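Local coordinates for SmhB (PDB 6ZZ5), which is one component of Smh, a tripartite alpha-pore-forming toxin of Serratia marcescens, here in its soluble form, at residues Asn140-Val152 against Asn251-Arg265. Residues are numbered along the deposited sequence; the frame is centred on the assembly and turned at random.
Sequences NYQLIVVNLNNVV and NSEVLVASQIGSGYR
Residues 140-151 and 252-265 run as nearly antiparallel helices, their axes 9.3 Å apart at an angle of 169°, with Val145 opposite Ala257 and Gln142 opposite Gly261. Tyr141 is the knob of this interface, its side chain set among Ala257, Ile260, Gly261 and Tyr264. With CG anti to the backbone N (chi1 176°), the side chain carries the ring to the partner helix, and Tyr141 OH donates to Ala257 O at 2.7 Å, in the carbonyl plane on a lone pair. That carbonyl also takes the helical bond from Gly261 N, so two donors grip it. The bare CA of Gly261 admits both the ring, Tyr141 CE2 lying 3.3 Å away, and Gln142 OE1 at 3.2 Å. Ile260 CG2 packs near the hydroxyl, and Tyr264 CD2 rests on Tyr141 CB, the two rings oblique. Gln142, bent at chi2, brings OE1 to the guanidinium edge of Arg265; the bond from Arg265 NE is straight but weak at 3.3 Å, and the amide and guanidinium planes are almost perpendicular. A water links Gln142 NE2, Arg265 NH2 and Ser258 O. Farther along, Leu148 CD2 packs on Ala257 CB at 3.8 Å. Val254 CG2 meets Val152 CG2 and lies 3.3 Å from Asn149 OD1, a buried oxygen with no partner in the model, whereas Asn149 ND2 bonds Asn156 OD1. Asn251, the N-cap of its helix, packs against Val152. Helix 156-184 adjoins this pair, Asp167 forming a salt bridge with Arg265 and Asn163 a hydrogen bond with Ser258, while helix 44-92 contributes Ser46 beside Leu148 and Ala56 and His60 beside Tyr264, making the contact part of a long helical bundle.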
loop_
_atom_site.group_PDB
_atom_site.type_symbol
_atom_site.label_atom_id
_atom_site.label_comp_id
_atom_site.label_asym_id
_atom_site.label_seq_id
_atom_site.Cartn_x
_atom_site.Cartn_y
_atom_site.Cartn_z
ATOM N N ASN A 140 -16.215 4.461 -14.637
ATOM C CA ASN A 140 -17.313 3.838 -15.434
ATOM C C ASN A 140 -18.299 3.104 -14.502
ATOM O O ASN A 140 -19.479 3.200 -14.765
ATOM C CB ASN A 140 -16.779 2.973 -16.577
ATOM C CG ASN A 140 -16.388 3.856 -17.739
ATOM O OD1 ASN A 140 -17.204 4.620 -18.259
ATOM N ND2 ASN A 140 -15.146 3.810 -18.147
ATOM N N TYR A 141 -17.808 2.454 -13.446
ATOM C CA TYR A 141 -18.633 1.717 -12.458
ATOM C C TYR A 141 -19.699 2.660 -11.896
ATOM O O TYR A 141 -20.848 2.225 -11.733
ATOM C CB TYR A 141 -17.821 1.052 -11.344
ATOM C CG TYR A 141 -18.710 0.401 -10.303
ATOM C CD1 TYR A 141 -19.131 -0.899 -10.439
ATOM C CD2 TYR A 141 -19.270 1.163 -9.289
ATOM C CE1 TYR A 141 -20.046 -1.449 -9.557
ATOM C CE2 TYR A 141 -20.197 0.639 -8.396
ATOM C CZ TYR A 141 -20.592 -0.682 -8.540
ATOM O OH TYR A 141 -21.465 -1.242 -7.647
ATOM N N GLN A 142 -19.357 3.904 -11.560
ATOM C CA GLN A 142 -20.340 4.837 -10.928
ATOM C C GLN A 142 -21.557 5.039 -11.829
ATOM O O GLN A 142 -22.625 5.250 -11.293
ATOM C CB GLN A 142 -19.696 6.198 -10.621
ATOM C CG GLN A 142 -18.731 6.154 -9.447
ATOM C CD GLN A 142 -19.353 5.559 -8.197
ATOM O OE1 GLN A 142 -18.890 4.569 -7.671
ATOM N NE2 GLN A 142 -20.413 6.164 -7.717
ATOM N N LEU A 143 -21.447 4.904 -13.141
ATOM C CA LEU A 143 -22.619 5.054 -14.049
ATOM C C LEU A 143 -23.688 4.010 -13.684
ATOM O O LEU A 143 -24.874 4.340 -13.694
ATOM C CB LEU A 143 -22.218 4.911 -15.512
ATOM C CG LEU A 143 -21.116 5.848 -16.017
ATOM C CD1 LEU A 143 -20.906 5.626 -17.499
ATOM C CD2 LEU A 143 -21.441 7.304 -15.733
ATOM N N ILE A 144 -23.252 2.799 -13.314
ATOM C CA ILE A 144 -24.137 1.660 -12.960
ATOM C C ILE A 144 -25.022 2.055 -11.761
ATOM O O ILE A 144 -26.204 1.762 -11.750
ATOM C CB ILE A 144 -23.293 0.402 -12.681
ATOM C CG1 ILE A 144 -22.485 -0.008 -13.924
ATOM C CG2 ILE A 144 -24.186 -0.733 -12.175
ATOM C CD1 ILE A 144 -21.402 -1.003 -13.678
ATOM N N VAL A 145 -24.433 2.691 -10.758
ATOM C CA VAL A 145 -25.096 3.082 -9.499
ATOM C C VAL A 145 -26.163 4.131 -9.805
ATOM O O VAL A 145 -27.291 3.995 -9.269
ATOM C CB VAL A 145 -24.075 3.612 -8.469
ATOM C CG1 VAL A 145 -24.790 3.942 -7.161
ATOM C CG2 VAL A 145 -22.944 2.626 -8.218
ATOM N N VAL A 146 -25.827 5.139 -10.610
ATOM C CA VAL A 146 -26.785 6.209 -10.981
ATOM C C VAL A 146 -27.955 5.539 -11.719
ATOM O O VAL A 146 -29.087 5.839 -11.353
ATOM C CB VAL A 146 -26.140 7.330 -11.813
ATOM C CG1 VAL A 146 -27.164 8.360 -12.225
ATOM C CG2 VAL A 146 -24.991 7.991 -11.052
ATOM N N ASN A 147 -27.676 4.645 -12.672
ATOM C CA ASN A 147 -28.728 3.993 -13.496
ATOM C C ASN A 147 -29.653 3.196 -12.569
ATOM O O ASN A 147 -30.853 3.283 -12.742
ATOM C CB ASN A 147 -28.121 3.117 -14.595
ATOM C CG ASN A 147 -27.500 3.944 -15.698
ATOM O OD1 ASN A 147 -27.980 5.037 -15.984
ATOM N ND2 ASN A 147 -26.460 3.425 -16.338
ATOM N N LEU A 148 -29.095 2.433 -11.644
ATOM C CA LEU A 148 -29.858 1.612 -10.681
ATOM C C LEU A 148 -30.701 2.537 -9.812
ATOM O O LEU A 148 -31.890 2.219 -9.664
ATOM C CB LEU A 148 -28.955 0.739 -9.829
ATOM C CG LEU A 148 -29.642 -0.002 -8.696
ATOM C CD1 LEU A 148 -30.642 -1.015 -9.245
ATOM C CD2 LEU A 148 -28.607 -0.710 -7.855
ATOM N N ASN A 149 -30.152 3.654 -9.339
ATOM C CA ASN A 149 -30.944 4.633 -8.555
ATOM C C ASN A 149 -32.114 5.129 -9.415
ATOM O O ASN A 149 -33.249 5.203 -8.876
ATOM C CB ASN A 149 -30.118 5.796 -7.998
ATOM C CG ASN A 149 -30.729 6.360 -6.729
ATOM O OD1 ASN A 149 -31.299 5.612 -5.946
ATOM N ND2 ASN A 149 -30.701 7.667 -6.561
ATOM N N ASN A 150 -31.885 5.419 -10.693
ATOM C CA ASN A 150 -32.989 5.833 -11.630
ATOM C C ASN A 150 -34.039 4.731 -11.785
ATOM O O ASN A 150 -35.259 5.017 -11.674
ATOM C CB ASN A 150 -32.470 6.272 -12.997
ATOM C CG ASN A 150 -31.679 7.555 -12.889
ATOM O OD1 ASN A 150 -31.903 8.331 -11.962
ATOM N ND2 ASN A 150 -30.741 7.766 -13.801
ATOM N N VAL A 151 -33.618 3.487 -11.981
ATOM C CA VAL A 151 -34.580 2.361 -12.162
ATOM C C VAL A 151 -35.507 2.320 -10.955
ATOM O O VAL A 151 -36.684 2.116 -11.173
ATOM C CB VAL A 151 -33.889 1.001 -12.376
ATOM C CG1 VAL A 151 -34.866 -0.159 -12.256
ATOM C CG2 VAL A 151 -33.162 0.944 -13.716
ATOM N N VAL A 152 -35.024 2.477 -9.730
ATOM C CA VAL A 152 -35.911 2.372 -8.529
ATOM C C VAL A 152 -36.508 3.742 -8.150
ATOM O O VAL A 152 -37.022 3.815 -7.045
ATOM C CB VAL A 152 -35.188 1.739 -7.319
ATOM C CG1 VAL A 152 -34.774 0.296 -7.585
ATOM C CG2 VAL A 152 -34.003 2.580 -6.854
ATOM N N ASN A 251 -32.677 3.243 -1.085
ATOM C CA ASN A 251 -33.018 1.892 -1.586
ATOM C C ASN A 251 -31.855 0.941 -1.220
ATOM O O ASN A 251 -30.685 1.286 -1.433
ATOM C CB ASN A 251 -33.347 1.911 -3.077
ATOM C CG ASN A 251 -33.509 0.511 -3.649
ATOM O OD1 ASN A 251 -32.502 -0.158 -3.926
ATOM N ND2 ASN A 251 -34.759 0.045 -3.812
ATOM N N SER A 252 -32.175 -0.240 -0.684
ATOM C CA SER A 252 -31.193 -1.216 -0.173
ATOM C C SER A 252 -30.199 -1.643 -1.266
ATOM O O SER A 252 -29.004 -1.826 -0.961
ATOM C CB SER A 252 -31.922 -2.383 0.382
ATOM O OG SER A 252 -32.301 -2.092 1.708
ATOM N N GLU A 253 -30.675 -1.858 -2.491
ATOM C CA GLU A 253 -29.822 -2.382 -3.585
ATOM C C GLU A 253 -28.911 -1.236 -4.047
ATOM O O GLU A 253 -27.760 -1.477 -4.393
ATOM C CB GLU A 253 -30.704 -2.947 -4.701
ATOM C CG GLU A 253 -31.373 -4.249 -4.326
ATOM C CD GLU A 253 -32.427 -4.165 -3.243
ATOM O OE1 GLU A 253 -33.393 -3.360 -3.427
ATOM O OE2 GLU A 253 -32.266 -4.891 -2.212
ATOM N N VAL A 254 -29.419 -0.009 -4.044
ATOM C CA VAL A 254 -28.609 1.174 -4.371
ATOM C C VAL A 254 -27.478 1.262 -3.347
ATOM O O VAL A 254 -26.385 1.609 -3.757
ATOM C CB VAL A 254 -29.447 2.453 -4.405
ATOM C CG1 VAL A 254 -28.542 3.675 -4.478
ATOM C CG2 VAL A 254 -30.425 2.422 -5.568
ATOM N N LEU A 255 -27.788 1.127 -2.066
ATOM C CA LEU A 255 -26.791 1.236 -0.969
ATOM C C LEU A 255 -25.651 0.252 -1.250
ATOM O O LEU A 255 -24.496 0.626 -1.122
ATOM C CB LEU A 255 -27.460 0.897 0.369
ATOM C CG LEU A 255 -27.277 1.828 1.566
ATOM C CD1 LEU A 255 -27.123 3.278 1.146
ATOM C CD2 LEU A 255 -28.485 1.719 2.524
ATOM N N VAL A 256 -25.984 -1.004 -1.497
ATOM C CA VAL A 256 -24.988 -2.045 -1.841
ATOM C C VAL A 256 -24.183 -1.584 -3.065
ATOM O O VAL A 256 -22.939 -1.646 -3.015
ATOM C CB VAL A 256 -25.682 -3.396 -2.038
ATOM C CG1 VAL A 256 -24.742 -4.417 -2.617
ATOM C CG2 VAL A 256 -26.301 -3.879 -0.724
ATOM N N ALA A 257 -24.831 -1.130 -4.137
ATOM C CA ALA A 257 -24.130 -0.714 -5.373
ATOM C C ALA A 257 -23.168 0.431 -5.025
ATOM O O ALA A 257 -22.015 0.435 -5.546
ATOM C CB ALA A 257 -25.104 -0.292 -6.424
ATOM N N SER A 258 -23.626 1.360 -4.191
ATOM C CA SER A 258 -22.874 2.585 -3.801
ATOM C C SER A 258 -21.632 2.147 -3.008
ATOM O O SER A 258 -20.542 2.718 -3.216
ATOM C CB SER A 258 -23.715 3.495 -2.935
ATOM O OG SER A 258 -22.965 4.621 -2.490
ATOM N N GLN A 259 -21.827 1.200 -2.095
ATOM C CA GLN A 259 -20.738 0.705 -1.226
ATOM C C GLN A 259 -19.680 0.015 -2.103
ATOM O O GLN A 259 -18.490 0.265 -1.913
ATOM C CB GLN A 259 -21.287 -0.209 -0.140
ATOM C CG GLN A 259 -22.039 0.540 0.941
ATOM C CD GLN A 259 -22.831 -0.350 1.864
ATOM O OE1 GLN A 259 -22.881 -1.559 1.662
ATOM N NE2 GLN A 259 -23.472 0.226 2.866
ATOM N N ILE A 260 -20.082 -0.757 -3.094
ATOM C CA ILE A 260 -19.107 -1.376 -4.011
ATOM C C ILE A 260 -18.378 -0.276 -4.771
ATOM O O ILE A 260 -17.164 -0.417 -4.923
ATOM C CB ILE A 260 -19.792 -2.419 -4.905
ATOM C CG1 ILE A 260 -20.105 -3.656 -4.054
ATOM C CG2 ILE A 260 -18.922 -2.786 -6.075
ATOM C CD1 ILE A 260 -21.147 -4.503 -4.634
ATOM N N GLY A 261 -19.100 0.759 -5.228
ATOM C CA GLY A 261 -18.504 1.907 -5.926
ATOM C C GLY A 261 -17.444 2.604 -5.068
ATOM O O GLY A 261 -16.359 2.918 -5.589
ATOM N N SER A 262 -17.719 2.834 -3.800
ATOM C CA SER A 262 -16.767 3.479 -2.862
ATOM C C SER A 262 -15.569 2.546 -2.715
ATOM O O SER A 262 -14.487 3.068 -2.697
ATOM C CB SER A 262 -17.365 3.786 -1.519
ATOM O OG SER A 262 -18.465 4.665 -1.661
ATOM N N GLY A 263 -15.801 1.223 -2.700
ATOM C CA GLY A 263 -14.717 0.232 -2.610
ATOM C C GLY A 263 -13.843 0.258 -3.854
ATOM O O GLY A 263 -12.632 0.098 -3.728
ATOM N N TYR A 264 -14.446 0.415 -5.025
ATOM C CA TYR A 264 -13.740 0.412 -6.315
ATOM C C TYR A 264 -12.908 1.703 -6.385
ATOM O O TYR A 264 -11.699 1.653 -6.746
ATOM C CB TYR A 264 -14.747 0.234 -7.449
ATOM C CG TYR A 264 -14.277 -0.446 -8.712
ATOM C CD1 TYR A 264 -12.942 -0.544 -9.047
ATOM C CD2 TYR A 264 -15.188 -1.020 -9.568
ATOM C CE1 TYR A 264 -12.520 -1.185 -10.188
ATOM C CE2 TYR A 264 -14.774 -1.735 -10.692
ATOM C CZ TYR A 264 -13.443 -1.805 -11.010
ATOM O OH TYR A 264 -13.010 -2.480 -12.102
ATOM N N ARG A 265 -13.514 2.839 -6.041
ATOM C CA ARG A 265 -12.785 4.143 -6.016
ATOM C C ARG A 265 -11.671 4.075 -4.978
ATOM O O ARG A 265 -10.608 4.571 -5.277
ATOM C CB ARG A 265 -13.761 5.313 -5.837
ATOM C CG ARG A 265 -14.457 5.569 -7.187
ATOM C CD ARG A 265 -15.402 6.786 -7.295
ATOM N NE ARG A 265 -16.530 6.515 -6.415
ATOM C CZ ARG A 265 -16.693 6.990 -5.184
ATOM N NH1 ARG A 265 -15.774 7.795 -4.679
ATOM N NH2 ARG A 265 -17.778 6.647 -4.492
HETATM O O HOH W 1 -20.542 4.871 -4.759
#